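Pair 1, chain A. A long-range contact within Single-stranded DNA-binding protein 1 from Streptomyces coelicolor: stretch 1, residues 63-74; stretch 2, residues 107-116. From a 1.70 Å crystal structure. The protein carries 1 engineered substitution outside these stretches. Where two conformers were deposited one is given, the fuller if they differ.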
# COMPACT_ATOMS: atom_id res chain seq x y z
N ASN A 63 -14.34 -6.10 4.95
CA ASN A 63 -13.83 -6.68 3.72
C ASN A 63 -13.51 -8.16 3.97
O ASN A 63 -12.73 -8.49 4.88
CB ASN A 63 -12.53 -6.00 3.25
CG ASN A 63 -12.73 -4.64 2.56
OD1 ASN A 63 -11.79 -3.82 2.48
ND2 ASN A 63 -13.91 -4.40 2.07
N PHE A 64 -14.03 -9.03 3.12
CA PHE A 64 -13.62 -10.44 3.10
C PHE A 64 -12.72 -10.73 1.91
O PHE A 64 -13.01 -10.29 0.79
CB PHE A 64 -14.82 -11.37 3.05
CG PHE A 64 -15.63 -11.35 4.32
CD1 PHE A 64 -16.72 -10.49 4.45
CD2 PHE A 64 -15.27 -12.13 5.41
CE1 PHE A 64 -17.48 -10.45 5.62
CE2 PHE A 64 -16.03 -12.10 6.58
CZ PHE A 64 -17.12 -11.25 6.67
N PHE A 65 -11.65 -11.46 2.18
CA PHE A 65 -10.72 -11.93 1.17
C PHE A 65 -10.51 -13.42 1.29
O PHE A 65 -10.54 -13.97 2.39
CB PHE A 65 -9.35 -11.27 1.33
CG PHE A 65 -9.36 -9.78 1.29
CD1 PHE A 65 -9.47 -9.03 2.45
CD2 PHE A 65 -9.22 -9.12 0.08
CE1 PHE A 65 -9.46 -7.66 2.41
CE2 PHE A 65 -9.22 -7.75 0.03
CZ PHE A 65 -9.35 -7.01 1.20
N THR A 66 -10.28 -14.06 0.16
CA THR A 66 -9.75 -15.42 0.17
C THR A 66 -8.24 -15.31 0.01
O THR A 66 -7.74 -14.75 -0.97
CB THR A 66 -10.31 -16.27 -0.97
OG1 THR A 66 -11.74 -16.32 -0.83
CG2 THR A 66 -9.76 -17.68 -0.90
N VAL A 67 -7.53 -15.80 1.01
CA VAL A 67 -6.08 -15.75 1.03
C VAL A 67 -5.51 -17.09 0.60
O VAL A 67 -5.89 -18.15 1.12
CB VAL A 67 -5.52 -15.39 2.43
CG1 VAL A 67 -4.00 -15.38 2.42
CG2 VAL A 67 -6.09 -14.07 2.95
N TRP A 68 -4.58 -17.03 -0.35
CA TRP A 68 -3.91 -18.19 -0.90
C TRP A 68 -2.44 -18.13 -0.59
O TRP A 68 -1.81 -17.09 -0.75
CB TRP A 68 -4.06 -18.22 -2.41
CG TRP A 68 -5.47 -18.32 -2.89
CD1 TRP A 68 -6.38 -17.30 -3.13
CD2 TRP A 68 -6.20 -19.55 -3.18
NE1 TRP A 68 -7.58 -17.80 -3.57
CE2 TRP A 68 -7.53 -19.16 -3.61
CE3 TRP A 68 -5.87 -20.90 -3.15
CZ2 TRP A 68 -8.47 -20.09 -4.01
CZ3 TRP A 68 -6.85 -21.83 -3.53
CH2 TRP A 68 -8.12 -21.43 -3.93
N ALA A 69 -1.88 -19.24 -0.16
CA ALA A 69 -0.46 -19.36 0.07
C ALA A 69 0.08 -20.63 -0.58
O ALA A 69 -0.65 -21.62 -0.75
CB ALA A 69 -0.16 -19.34 1.58
N ASN A 70 1.35 -20.61 -0.93
CA ASN A 70 2.02 -21.73 -1.52
C ASN A 70 3.39 -22.01 -0.90
O ASN A 70 3.88 -21.22 -0.10
CB ASN A 70 2.16 -21.46 -3.02
CG ASN A 70 0.89 -21.62 -3.77
OD1 ASN A 70 0.44 -22.71 -3.95
ND2 ASN A 70 0.34 -20.53 -4.23
N ARG A 71 4.01 -23.12 -1.29
CA ARG A 71 5.37 -23.45 -0.88
C ARG A 71 5.54 -23.41 0.65
O ARG A 71 4.65 -23.89 1.38
CB ARG A 71 6.36 -22.56 -1.63
CG ARG A 71 6.24 -22.76 -3.15
CD ARG A 71 7.60 -22.75 -3.80
NE ARG A 71 7.55 -22.77 -5.27
CZ ARG A 71 7.09 -23.79 -6.00
NH1 ARG A 71 6.59 -24.89 -5.44
NH2 ARG A 71 7.10 -23.69 -7.33
N GLN A 72 6.66 -22.88 1.14
CA GLN A 72 6.93 -22.96 2.58
C GLN A 72 5.91 -22.19 3.41
O GLN A 72 5.55 -22.61 4.51
CB GLN A 72 8.36 -22.51 2.92
CG GLN A 72 8.79 -22.92 4.32
CD GLN A 72 8.87 -24.44 4.48
OE1 GLN A 72 9.43 -25.14 3.63
NE2 GLN A 72 8.30 -24.95 5.58
N LEU A 73 5.41 -21.07 2.87
CA LEU A 73 4.38 -20.32 3.57
C LEU A 73 3.12 -21.18 3.79
O LEU A 73 2.51 -21.16 4.85
CB LEU A 73 4.00 -19.05 2.81
CG LEU A 73 2.94 -18.13 3.42
CD1 LEU A 73 3.28 -17.76 4.85
CD2 LEU A 73 2.80 -16.89 2.54
N ALA A 74 2.72 -21.93 2.77
CA ALA A 74 1.59 -22.85 2.94
C ALA A 74 1.85 -23.91 4.01
O ALA A 74 0.99 -24.18 4.83
CB ALA A 74 1.26 -23.51 1.62
N SER A 107 -15.50 -10.84 -6.16
CA SER A 107 -14.83 -11.26 -4.92
C SER A 107 -13.33 -10.90 -5.00
O SER A 107 -12.75 -10.69 -6.07
CB SER A 107 -14.98 -12.77 -4.66
OG SER A 107 -14.27 -13.56 -5.62
N ALA A 108 -12.68 -10.90 -3.84
CA ALA A 108 -11.28 -10.50 -3.76
C ALA A 108 -10.39 -11.61 -3.16
O ALA A 108 -10.66 -12.16 -2.07
CB ALA A 108 -11.20 -9.24 -2.94
N ASP A 109 -9.33 -11.95 -3.88
CA ASP A 109 -8.30 -12.93 -3.47
C ASP A 109 -7.02 -12.16 -3.12
O ASP A 109 -6.73 -11.11 -3.71
CB ASP A 109 -7.92 -13.88 -4.59
CG ASP A 109 -8.95 -14.95 -4.90
OD1 ASP A 109 -9.95 -15.11 -4.21
OD2 ASP A 109 -8.75 -15.69 -5.88
N ILE A 110 -6.26 -12.68 -2.16
CA ILE A 110 -4.91 -12.21 -1.90
C ILE A 110 -3.97 -13.39 -2.09
O ILE A 110 -4.11 -14.42 -1.43
CB ILE A 110 -4.72 -11.62 -0.48
CG1 ILE A 110 -5.65 -10.46 -0.24
CG2 ILE A 110 -3.24 -11.21 -0.27
CD1 ILE A 110 -5.65 -9.92 1.18
N ASP A 111 -3.05 -13.26 -3.03
CA ASP A 111 -1.99 -14.23 -3.21
C ASP A 111 -0.85 -13.83 -2.27
O ASP A 111 -0.10 -12.88 -2.54
CB ASP A 111 -1.55 -14.28 -4.67
CG ASP A 111 -2.60 -14.91 -5.60
OD1 ASP A 111 -3.56 -15.56 -5.11
OD2 ASP A 111 -2.48 -14.76 -6.83
N ALA A 112 -0.77 -14.52 -1.13
CA ALA A 112 0.06 -14.06 -0.02
C ALA A 112 1.53 -14.25 -0.24
O ALA A 112 1.95 -15.30 -0.73
CB ALA A 112 -0.32 -14.74 1.29
N VAL A 113 2.29 -13.23 0.14
CA VAL A 113 3.73 -13.27 0.17
C VAL A 113 4.26 -13.44 1.61
O VAL A 113 5.29 -14.08 1.85
CB VAL A 113 4.29 -11.96 -0.45
CG1 VAL A 113 5.78 -11.88 -0.27
CG2 VAL A 113 3.91 -11.88 -1.92
N ALA A 114 3.54 -12.84 2.56
CA ALA A 114 3.91 -12.86 3.98
C ALA A 114 2.65 -12.94 4.79
O ALA A 114 1.63 -12.32 4.45
CB ALA A 114 4.69 -11.59 4.32
N ILE A 115 2.69 -13.75 5.85
CA ILE A 115 1.59 -13.83 6.80
C ILE A 115 2.22 -13.95 8.18
O ILE A 115 3.20 -14.68 8.36
CB ILE A 115 0.69 -15.09 6.61
CG1 ILE A 115 0.09 -15.15 5.19
CG2 ILE A 115 -0.46 -15.09 7.62
CD1 ILE A 115 -0.61 -16.46 4.85
N GLY A 116 1.66 -13.24 9.14
CA GLY A 116 2.12 -13.39 10.53
C GLY A 116 1.00 -13.23 11.50
O GLY A 116 0.03 -12.52 11.23
O HOH W 1 -14.14 -11.30 -1.33
O HOH W 2 -12.91 -14.26 -2.03
O HOH W 3 2.75 -18.07 -0.88

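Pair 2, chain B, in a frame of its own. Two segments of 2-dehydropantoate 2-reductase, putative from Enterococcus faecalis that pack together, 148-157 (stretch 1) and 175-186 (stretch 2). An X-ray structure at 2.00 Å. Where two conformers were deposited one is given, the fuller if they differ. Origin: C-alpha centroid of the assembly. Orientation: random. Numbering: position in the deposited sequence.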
# COMPACT_ATOMS: atom_id res chain seq x y z
N ASP B 148 33.37 -12.16 -23.23
CA ASP B 148 33.35 -10.86 -23.87
C ASP B 148 32.44 -9.92 -23.08
O ASP B 148 31.92 -10.28 -22.02
CB ASP B 148 32.87 -10.99 -25.33
CG ASP B 148 31.47 -11.60 -25.46
OD1 ASP B 148 30.62 -11.42 -24.54
OD2 ASP B 148 31.19 -12.24 -26.49
N GLY B 149 32.25 -8.72 -23.60
CA GLY B 149 31.29 -7.79 -23.01
C GLY B 149 31.38 -6.44 -23.68
O GLY B 149 32.05 -6.29 -24.72
N GLU B 150 30.70 -5.47 -23.08
CA GLU B 150 30.66 -4.10 -23.57
C GLU B 150 30.23 -3.21 -22.42
O GLU B 150 29.74 -3.71 -21.40
CB GLU B 150 29.71 -3.95 -24.77
CG GLU B 150 28.26 -4.33 -24.49
CD GLU B 150 27.31 -3.96 -25.64
OE1 GLU B 150 27.52 -2.91 -26.29
OE2 GLU B 150 26.35 -4.72 -25.88
N ILE B 151 30.42 -1.91 -22.59
CA ILE B 151 29.90 -0.93 -21.65
C ILE B 151 29.20 0.13 -22.48
O ILE B 151 29.80 0.65 -23.42
CB ILE B 151 31.02 -0.29 -20.78
CG1 ILE B 151 31.79 -1.36 -20.00
CG2 ILE B 151 30.45 0.77 -19.78
CD1 ILE B 151 32.88 -0.82 -19.12
N GLU B 152 27.95 0.41 -22.15
CA GLU B 152 27.23 1.53 -22.74
C GLU B 152 27.21 2.65 -21.69
O GLU B 152 27.04 2.36 -20.50
CB GLU B 152 25.80 1.12 -23.13
CG GLU B 152 25.73 -0.00 -24.19
CD GLU B 152 24.30 -0.32 -24.63
OE1 GLU B 152 23.37 -0.25 -23.78
OE2 GLU B 152 24.10 -0.60 -25.83
N LEU B 153 27.43 3.90 -22.10
CA LEU B 153 27.43 5.01 -21.14
C LEU B 153 26.79 6.25 -21.73
O LEU B 153 26.65 6.39 -22.95
CB LEU B 153 28.83 5.29 -20.58
CG LEU B 153 29.92 5.80 -21.54
CD1 LEU B 153 29.90 7.34 -21.67
CD2 LEU B 153 31.27 5.33 -21.05
N GLU B 154 26.39 7.16 -20.84
CA GLU B 154 25.68 8.37 -21.23
C GLU B 154 25.94 9.41 -20.15
O GLU B 154 25.91 9.09 -18.98
CB GLU B 154 24.16 8.08 -21.32
CG GLU B 154 23.38 9.26 -21.84
CD GLU B 154 21.88 9.04 -22.01
OE1 GLU B 154 21.32 7.98 -21.61
OE2 GLU B 154 21.25 9.97 -22.56
N ASN B 155 26.23 10.65 -20.56
CA ASN B 155 26.25 11.80 -19.64
C ASN B 155 24.83 12.14 -19.23
O ASN B 155 23.92 12.11 -20.07
CB ASN B 155 26.87 13.04 -20.30
CG ASN B 155 26.26 13.35 -21.65
OD1 ASN B 155 25.70 14.43 -21.87
ND2 ASN B 155 26.36 12.40 -22.57
N ILE B 156 24.64 12.46 -17.96
CA ILE B 156 23.32 12.85 -17.48
C ILE B 156 23.01 14.30 -17.83
O ILE B 156 21.87 14.62 -18.15
CB ILE B 156 23.20 12.63 -15.95
CG1 ILE B 156 23.32 11.12 -15.66
CG2 ILE B 156 21.89 13.25 -15.42
CD1 ILE B 156 23.18 10.76 -14.19
N ASP B 157 24.03 15.16 -17.77
CA ASP B 157 23.91 16.59 -18.02
C ASP B 157 24.46 16.90 -19.42
O ASP B 157 25.50 16.37 -19.79
CB ASP B 157 24.71 17.35 -16.96
CG ASP B 157 24.52 18.85 -17.03
OD1 ASP B 157 25.15 19.49 -17.91
OD2 ASP B 157 23.75 19.39 -16.20
N GLY B 175 40.20 -1.96 -24.49
CA GLY B 175 39.51 -3.19 -24.91
C GLY B 175 38.17 -3.44 -24.24
O GLY B 175 37.64 -4.55 -24.26
N LEU B 176 37.59 -2.39 -23.64
CA LEU B 176 36.36 -2.56 -22.88
C LEU B 176 35.11 -2.56 -23.73
O LEU B 176 34.01 -2.74 -23.20
CB LEU B 176 36.29 -1.51 -21.77
CG LEU B 176 37.15 -1.76 -20.53
CD1 LEU B 176 37.32 -0.50 -19.73
CD2 LEU B 176 36.49 -2.83 -19.67
N ASN B 177 35.26 -2.41 -25.05
CA ASN B 177 34.12 -2.35 -26.00
C ASN B 177 33.02 -1.34 -25.62
O ASN B 177 31.83 -1.68 -25.57
CB ASN B 177 33.52 -3.74 -26.27
CG ASN B 177 34.46 -4.67 -27.05
OD1 ASN B 177 35.18 -4.26 -27.96
ND2 ASN B 177 34.45 -5.94 -26.67
N PRO B 178 33.41 -0.07 -25.41
CA PRO B 178 32.44 0.96 -25.02
C PRO B 178 31.61 1.46 -26.18
O PRO B 178 32.04 1.36 -27.34
CB PRO B 178 33.34 2.09 -24.55
CG PRO B 178 34.51 1.99 -25.46
CD PRO B 178 34.76 0.50 -25.53
N SER B 179 30.44 2.01 -25.89
CA SER B 179 29.72 2.81 -26.85
C SER B 179 28.97 3.91 -26.11
O SER B 179 28.56 3.74 -24.97
CB SER B 179 28.75 1.96 -27.67
OG SER B 179 27.63 1.57 -26.90
N TYR B 180 28.80 5.05 -26.78
CA TYR B 180 27.96 6.10 -26.25
C TYR B 180 26.54 5.70 -26.59
O TYR B 180 26.28 5.30 -27.73
CB TYR B 180 28.29 7.45 -26.90
CG TYR B 180 27.46 8.57 -26.33
CD1 TYR B 180 27.86 9.23 -25.17
CD2 TYR B 180 26.24 8.95 -26.93
CE1 TYR B 180 27.08 10.25 -24.61
CE2 TYR B 180 25.45 9.97 -26.38
CZ TYR B 180 25.89 10.61 -25.22
OH TYR B 180 25.14 11.63 -24.67
N SER B 181 25.63 5.77 -25.62
CA SER B 181 24.24 5.45 -25.90
C SER B 181 23.31 6.45 -25.25
O SER B 181 23.36 6.68 -24.03
CB SER B 181 23.89 4.03 -25.42
OG SER B 181 22.48 3.79 -25.52
N SER B 182 22.43 7.03 -26.06
CA SER B 182 21.40 7.91 -25.55
C SER B 182 20.15 7.14 -25.03
O SER B 182 19.08 7.74 -24.84
CB SER B 182 20.99 8.91 -26.63
OG SER B 182 20.43 8.20 -27.73
N ASN B 183 20.28 5.83 -24.82
CA ASN B 183 19.17 5.07 -24.25
C ASN B 183 19.47 4.54 -22.85
O ASN B 183 18.63 3.88 -22.26
CB ASN B 183 18.71 3.92 -25.18
CG ASN B 183 17.30 3.40 -24.82
OD1 ASN B 183 16.35 4.18 -24.70
ND2 ASN B 183 17.16 2.08 -24.65
N VAL B 184 20.67 4.83 -22.33
CA VAL B 184 21.10 4.28 -21.03
C VAL B 184 20.16 4.68 -19.88
O VAL B 184 19.66 3.84 -19.13
CB VAL B 184 22.56 4.66 -20.69
CG1 VAL B 184 22.94 4.11 -19.30
CG2 VAL B 184 23.49 4.12 -21.74
N ARG B 185 19.92 5.98 -19.75
CA ARG B 185 19.04 6.52 -18.70
C ARG B 185 17.63 5.96 -18.86
O ARG B 185 17.04 5.54 -17.89
CB ARG B 185 19.07 8.05 -18.71
CG ARG B 185 20.46 8.60 -18.31
CD ARG B 185 20.57 10.12 -18.43
NE ARG B 185 19.55 10.77 -17.62
CZ ARG B 185 18.75 11.72 -18.07
NH1 ARG B 185 18.91 12.20 -19.29
NH2 ARG B 185 17.81 12.24 -17.26
N TYR B 186 17.13 5.93 -20.10
CA TYR B 186 15.81 5.36 -20.41
C TYR B 186 15.71 3.89 -20.00
O TYR B 186 14.73 3.49 -19.35
CB TYR B 186 15.46 5.55 -21.91
CG TYR B 186 14.04 5.10 -22.21
CD1 TYR B 186 12.99 6.01 -22.21
CD2 TYR B 186 13.74 3.75 -22.45
CE1 TYR B 186 11.68 5.60 -22.46
CE2 TYR B 186 12.43 3.33 -22.69
CZ TYR B 186 11.40 4.25 -22.69
OH TYR B 186 10.09 3.82 -22.93
O HOH W 4 29.60 -1.18 -26.86
O HOH W 5 21.20 1.36 -23.46
O HOH W 6 18.31 7.70 -22.15
O HOH W 7 21.37 12.23 -21.05
O HOH W 8 22.43 11.30 -24.48

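Two parallel strand pairs share one backbone: 14 central residues of pair 2 superpose on pair 1 with an RMSD of 1.0 Å, and the strand axes cross at -35° in pair 1 and -30° in pair 2. The bridges coincide: Thr66(A)–Asp109(A) matches Ile151(B)–Pro178(B), Val67(A)–Ile110(A) matches Glu152(B)–Ser179(B), and Trp68(A)–Asp111(A) matches Leu153(B)–Tyr180(B). In both, the first strand uses every second residue to bond the residues before and after its bridge partner, as parallel pairing requires. Thr66(A) N donates to Ala108(A) O (3.0 Å) and Thr66(A) O accepts from Ile110(A) N (2.8 Å); at the matching place Ile151(B) N makes a weak bond to Asn177(B) O (3.3 Å), and Ile151(B) O accepts from Ser179(B) N (2.9 Å). One step on, Trp68(A) N reaches Ile110(A) O (2.9 Å) and Ala112(A) N reaches Trp68(A) O (2.8 Å), while Leu153(B) N reaches Ser179(B) O (3.1 Å) and Ser181(B) N reaches Leu153(B) O (2.9 Å).

The side chains differ. On the Val67(A)–Ile110(A) face, pair 1 packs hydrocarbon: Ile110(A) CD1 lies over the Phe65(A) ring face, 4.0 Å from the centroid of that ring, and Val67(A) CG1 meets Ala112(A) CB at 3.9 Å. In pair 2 the matching Glu150(B), Glu152(B), Ser179(B) and Ser181(B) are polar, and water bridges across the stretches: water 4 donates to Glu150(B) OE1 (2.8 Å) and Asn177(B) O (2.6 Å) and accepts a weak bond from Ser179(B) OG (3.4 Å); water 5 donates to Glu152(B) OE1 (2.7 Å) and has a weak hydrogen bond with Ser181(B) OG (3.4 Å).

On the other face Thr66(A) and Asp109(A) are matched by the apolar Ile151(B) and Pro178(B), and Asp111(A) by the aromatic Tyr180(B). Trp68(A) NE1 lies 3.3 Å from Asp109(A) OD2, and Trp68(A) CB lies 3.8 Å from Asp111(A) OD1; in pair 2 Leu153(B) CD1 instead approaches Tyr180(B) CD1 at 4.5 Å, and Pro178(B) occupies the position of Asp109(A).

The second stretches still match through Ala114(A) and Asn183(B); beyond these no counterparts lie within 2.0 Å. In pair 1 the chain turns a corner at Val113(A), and Leu73(A), from the helix of the first stretch, covers it: Leu73(A) CD2 is 4.0 Å from Ala112(A) CB, and Leu73(A) CD1 is 4.1 Å from Ile115(A) CD1. In pair 2 a type I turn from Ser181(B) to Val184(B) leads into a helix. Glu154(B), matched to the small Ala69(A), extends to that helix, where Arg185(B) N donates to Glu154(B) OE1 (3.1 Å). Water 7 donates to Glu154(B) OE2 (2.7 Å) and accepts from Arg185(B) NH1 (3.0 Å).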